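Long-range contact in putative periplasmic protein (Bacteroides eggerthii, PDB 4HBR), which is of unknown function but is a putative periplasmic protein of the PF11396 (DUF2874) family, probably with a fold resembling beta-lactamase inhibitor proteins: residues W24-V32 / V44-V53. Residues are numbered along the deposited sequence; the frame is centred on the assembly and turned at random.
Sequences WSQDKAYYV and VWFTPDAEWV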
loop_
_atom_site.group_PDB
_atom_site.type_symbol
_atom_site.label_atom_id
_atom_site.label_comp_id
_atom_site.label_asym_id
_atom_site.label_seq_id
_atom_site.Cartn_x
_atom_site.Cartn_y
_atom_site.Cartn_z
ATOM N N TRP A 24 -15.100 5.756 2.024
ATOM C CA TRP A 24 -14.298 6.680 2.805
ATOM C C TRP A 24 -14.212 6.245 4.251
ATOM O O TRP A 24 -15.204 5.794 4.832
ATOM C CB TRP A 24 -14.854 8.099 2.731
ATOM C CG TRP A 24 -14.751 8.737 1.379
ATOM C CD1 TRP A 24 -15.731 8.815 0.436
ATOM C CD2 TRP A 24 -13.623 9.444 0.846
ATOM N NE1 TRP A 24 -15.284 9.519 -0.657
ATOM C CE2 TRP A 24 -13.995 9.925 -0.432
ATOM C CE3 TRP A 24 -12.330 9.734 1.331
ATOM C CZ2 TRP A 24 -13.118 10.663 -1.243
ATOM C CZ3 TRP A 24 -11.471 10.485 0.536
ATOM C CH2 TRP A 24 -11.863 10.930 -0.739
ATOM N N SER A 25 -13.006 6.386 4.821
ATOM C CA SER A 25 -12.696 6.061 6.213
ATOM C C SER A 25 -11.625 7.008 6.742
ATOM O O SER A 25 -11.048 7.776 5.975
ATOM C CB SER A 25 -12.243 4.608 6.346
ATOM O OG SER A 25 -10.988 4.377 5.728
ATOM N N GLN A 26 -11.377 6.978 8.050
ATOM C CA GLN A 26 -10.353 7.812 8.656
ATOM C C GLN A 26 -9.200 6.951 9.142
ATOM O O GLN A 26 -9.404 5.831 9.606
ATOM C CB GLN A 26 -10.925 8.673 9.794
ATOM C CG GLN A 26 -11.586 9.951 9.287
ATOM C CD GLN A 26 -11.749 10.979 10.373
ATOM O OE1 GLN A 26 -10.768 11.490 10.930
ATOM N NE2 GLN A 26 -12.999 11.329 10.662
ATOM N N ASP A 27 -7.985 7.458 8.993
ATOM C CA ASP A 27 -6.758 6.802 9.447
ATOM C C ASP A 27 -5.918 7.896 10.068
ATOM O O ASP A 27 -5.312 8.688 9.345
ATOM C CB ASP A 27 -6.036 6.064 8.286
ATOM C CG ASP A 27 -4.746 5.329 8.646
ATOM O OD1 ASP A 27 -4.494 5.112 9.857
ATOM O OD2 ASP A 27 -4.007 4.952 7.725
ATOM N N LYS A 28 -5.959 7.991 11.410
ATOM C CA LYS A 28 -5.293 9.018 12.229
ATOM C C LYS A 28 -5.903 10.385 11.807
ATOM O O LYS A 28 -7.130 10.501 11.846
ATOM C CB LYS A 28 -3.745 8.955 12.125
ATOM C CG LYS A 28 -3.141 7.564 12.305
ATOM C CD LYS A 28 -2.416 7.421 13.609
ATOM C CE LYS A 28 -1.853 6.025 13.767
ATOM N NZ LYS A 28 -2.911 4.988 13.979
ATOM N N ALA A 29 -5.118 11.387 11.362
ATOM C CA ALA A 29 -5.754 12.648 10.925
ATOM C C ALA A 29 -6.024 12.664 9.396
ATOM O O ALA A 29 -6.350 13.708 8.825
ATOM C CB ALA A 29 -4.906 13.840 11.320
ATOM N N TYR A 30 -5.937 11.501 8.750
ATOM C CA TYR A 30 -6.183 11.428 7.310
ATOM C C TYR A 30 -7.522 10.813 6.944
ATOM O O TYR A 30 -8.015 9.941 7.654
ATOM C CB TYR A 30 -5.062 10.627 6.614
ATOM C CG TYR A 30 -3.682 11.165 6.928
ATOM C CD1 TYR A 30 -3.191 12.295 6.282
ATOM C CD2 TYR A 30 -2.889 10.583 7.921
ATOM C CE1 TYR A 30 -1.947 12.830 6.609
ATOM C CE2 TYR A 30 -1.629 11.099 8.239
ATOM C CZ TYR A 30 -1.157 12.214 7.569
ATOM O OH TYR A 30 0.092 12.714 7.843
ATOM N N TYR A 31 -8.078 11.256 5.802
ATOM C CA TYR A 31 -9.262 10.684 5.139
ATOM C C TYR A 31 -8.740 9.728 4.082
ATOM O O TYR A 31 -7.819 10.090 3.360
ATOM C CB TYR A 31 -10.182 11.763 4.529
ATOM C CG TYR A 31 -10.854 12.623 5.573
ATOM C CD1 TYR A 31 -11.986 12.176 6.252
ATOM C CD2 TYR A 31 -10.351 13.877 5.901
ATOM C CE1 TYR A 31 -12.606 12.961 7.225
ATOM C CE2 TYR A 31 -10.958 14.670 6.874
ATOM C CZ TYR A 31 -12.091 14.211 7.531
ATOM O OH TYR A 31 -12.705 14.993 8.482
ATOM N N VAL A 32 -9.268 8.495 4.029
ATOM C CA VAL A 32 -8.800 7.487 3.078
ATOM C C VAL A 32 -9.916 7.068 2.123
ATOM O O VAL A 32 -10.987 6.622 2.554
ATOM C CB VAL A 32 -8.181 6.244 3.761
ATOM C CG1 VAL A 32 -7.472 5.350 2.745
ATOM C CG2 VAL A 32 -7.239 6.637 4.893
ATOM N N VAL A 44 -6.189 6.106 -1.292
ATOM C CA VAL A 44 -5.575 7.441 -1.378
ATOM C C VAL A 44 -5.835 8.162 -0.059
ATOM O O VAL A 44 -6.987 8.252 0.357
ATOM C CB VAL A 44 -6.055 8.281 -2.621
ATOM C CG1 VAL A 44 -5.242 9.573 -2.773
ATOM C CG2 VAL A 44 -5.964 7.471 -3.900
ATOM N N TRP A 45 -4.762 8.654 0.600
ATOM C CA TRP A 45 -4.807 9.388 1.882
ATOM C C TRP A 45 -4.822 10.878 1.616
ATOM O O TRP A 45 -4.058 11.367 0.786
ATOM C CB TRP A 45 -3.598 9.042 2.774
ATOM C CG TRP A 45 -3.684 7.733 3.499
ATOM C CD1 TRP A 45 -3.846 7.552 4.843
ATOM C CD2 TRP A 45 -3.609 6.420 2.922
ATOM N NE1 TRP A 45 -3.838 6.209 5.145
ATOM C CE2 TRP A 45 -3.714 5.490 3.984
ATOM C CE3 TRP A 45 -3.390 5.938 1.616
ATOM C CZ2 TRP A 45 -3.665 4.105 3.775
ATOM C CZ3 TRP A 45 -3.288 4.570 1.419
ATOM C CH2 TRP A 45 -3.454 3.668 2.485
ATOM N N PHE A 46 -5.655 11.597 2.350
ATOM C CA PHE A 46 -5.809 13.046 2.248
ATOM C C PHE A 46 -5.747 13.720 3.597
ATOM O O PHE A 46 -6.297 13.194 4.569
ATOM C CB PHE A 46 -7.178 13.395 1.610
ATOM C CG PHE A 46 -7.325 13.060 0.149
ATOM C CD1 PHE A 46 -6.974 13.983 -0.829
ATOM C CD2 PHE A 46 -7.842 11.827 -0.254
ATOM C CE1 PHE A 46 -7.101 13.665 -2.186
ATOM C CE2 PHE A 46 -7.988 11.517 -1.616
ATOM C CZ PHE A 46 -7.593 12.429 -2.570
ATOM N N THR A 47 -5.160 14.924 3.649
ATOM C CA THR A 47 -5.220 15.775 4.841
ATOM C C THR A 47 -6.628 16.402 4.853
ATOM O O THR A 47 -7.248 16.478 3.779
ATOM C CB THR A 47 -4.129 16.860 4.841
ATOM O OG1 THR A 47 -4.350 17.772 3.769
ATOM C CG2 THR A 47 -2.719 16.302 4.817
ATOM N N PRO A 48 -7.141 16.933 5.993
ATOM C CA PRO A 48 -8.467 17.581 5.960
ATOM C C PRO A 48 -8.532 18.791 5.000
ATOM O O PRO A 48 -9.636 19.178 4.590
ATOM C CB PRO A 48 -8.680 18.001 7.418
ATOM C CG PRO A 48 -7.832 17.053 8.206
ATOM C CD PRO A 48 -6.599 16.918 7.369
ATOM N N ASP A 49 -7.354 19.339 4.589
ATOM C CA ASP A 49 -7.233 20.466 3.654
ATOM C C ASP A 49 -7.191 20.001 2.181
ATOM O O ASP A 49 -6.823 20.790 1.302
ATOM C CB ASP A 49 -5.994 21.316 3.989
ATOM C CG ASP A 49 -6.112 22.065 5.312
ATOM O OD1 ASP A 49 -7.056 22.886 5.456
ATOM O OD2 ASP A 49 -5.259 21.846 6.196
ATOM N N ALA A 50 -7.605 18.736 1.918
ATOM C CA ALA A 50 -7.712 18.082 0.603
ATOM C C ALA A 50 -6.360 17.921 -0.138
ATOM O O ALA A 50 -6.330 17.898 -1.371
ATOM C CB ALA A 50 -8.721 18.809 -0.290
ATOM N N GLU A 51 -5.266 17.745 0.605
ATOM C CA GLU A 51 -3.947 17.501 0.018
ATOM C C GLU A 51 -3.686 15.996 0.063
ATOM O O GLU A 51 -3.751 15.411 1.147
ATOM C CB GLU A 51 -2.833 18.272 0.769
ATOM C CG GLU A 51 -3.052 19.770 0.924
ATOM C CD GLU A 51 -2.570 20.416 2.220
ATOM O OE1 GLU A 51 -2.436 19.717 3.253
ATOM O OE2 GLU A 51 -2.375 21.654 2.206
ATOM N N TRP A 52 -3.431 15.360 -1.087
ATOM C CA TRP A 52 -3.147 13.921 -1.087
ATOM C C TRP A 52 -1.701 13.722 -0.581
ATOM O O TRP A 52 -0.821 14.521 -0.917
ATOM C CB TRP A 52 -3.422 13.256 -2.461
ATOM C CG TRP A 52 -2.320 13.397 -3.475
ATOM C CD1 TRP A 52 -2.152 14.419 -4.376
ATOM C CD2 TRP A 52 -1.263 12.450 -3.738
ATOM N NE1 TRP A 52 -1.054 14.173 -5.180
ATOM C CE2 TRP A 52 -0.493 12.968 -4.811
ATOM C CE3 TRP A 52 -0.906 11.198 -3.188
ATOM C CZ2 TRP A 52 0.618 12.289 -5.326
ATOM C CZ3 TRP A 52 0.198 10.529 -3.707
ATOM C CH2 TRP A 52 0.943 11.073 -4.759
ATOM N N VAL A 53 -1.485 12.718 0.283
ATOM C CA VAL A 53 -0.182 12.479 0.914
ATOM C C VAL A 53 0.348 11.068 0.623
ATOM O O VAL A 53 1.534 10.810 0.817
ATOM C CB VAL A 53 -0.217 12.764 2.446
ATOM C CG1 VAL A 53 -0.426 14.256 2.729
ATOM C CG2 VAL A 53 -1.277 11.927 3.155
#
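Tyr31 and Phe46 form an antiparallel hydrogen-bonded pair in the hairpin of strands 30-37 and 40-46, Tyr31 N to Phe46 O 2.9 Å and Phe46 N to Tyr31 O 2.8 Å. The hairpin belongs to an antiparallel meander, and its open end, away from the connecting turn, illustrates how a sheet carries different contacts on each face. On one face, Val32 lies alongside the Trp45 indole, its CG2 making a CH-pi contact 3.6 Å from the five-membered ring centroid. Tyr30 CB touches the edge of that indole at CD1 (3.8 Å), and Tyr30 CE1 packs on Val53 CG2 at 3.6 Å. On the face of Tyr31 and Phe46, the Trp24 and Phe46 rings meet obliquely, planes 50° apart, and helix 6-15 packs against both through Leu12. In the type I turn Thr47-Ala50, Pro48 CA lies at the Tyr31 ring edge, 3.9 Å from Tyr31 CE2. Asp27 has CG anti to the backbone N (chi1 -179°), which brings OD2 to the indole edge; OD2 also accepts Ala136 N-H. The indole N-H reaches OD2 on its anti side, somewhat out of the carboxylate plane but in the ring plane, Trp45 NE1 to Asp27 OD2 2.9 Å and nearly straight at 175°.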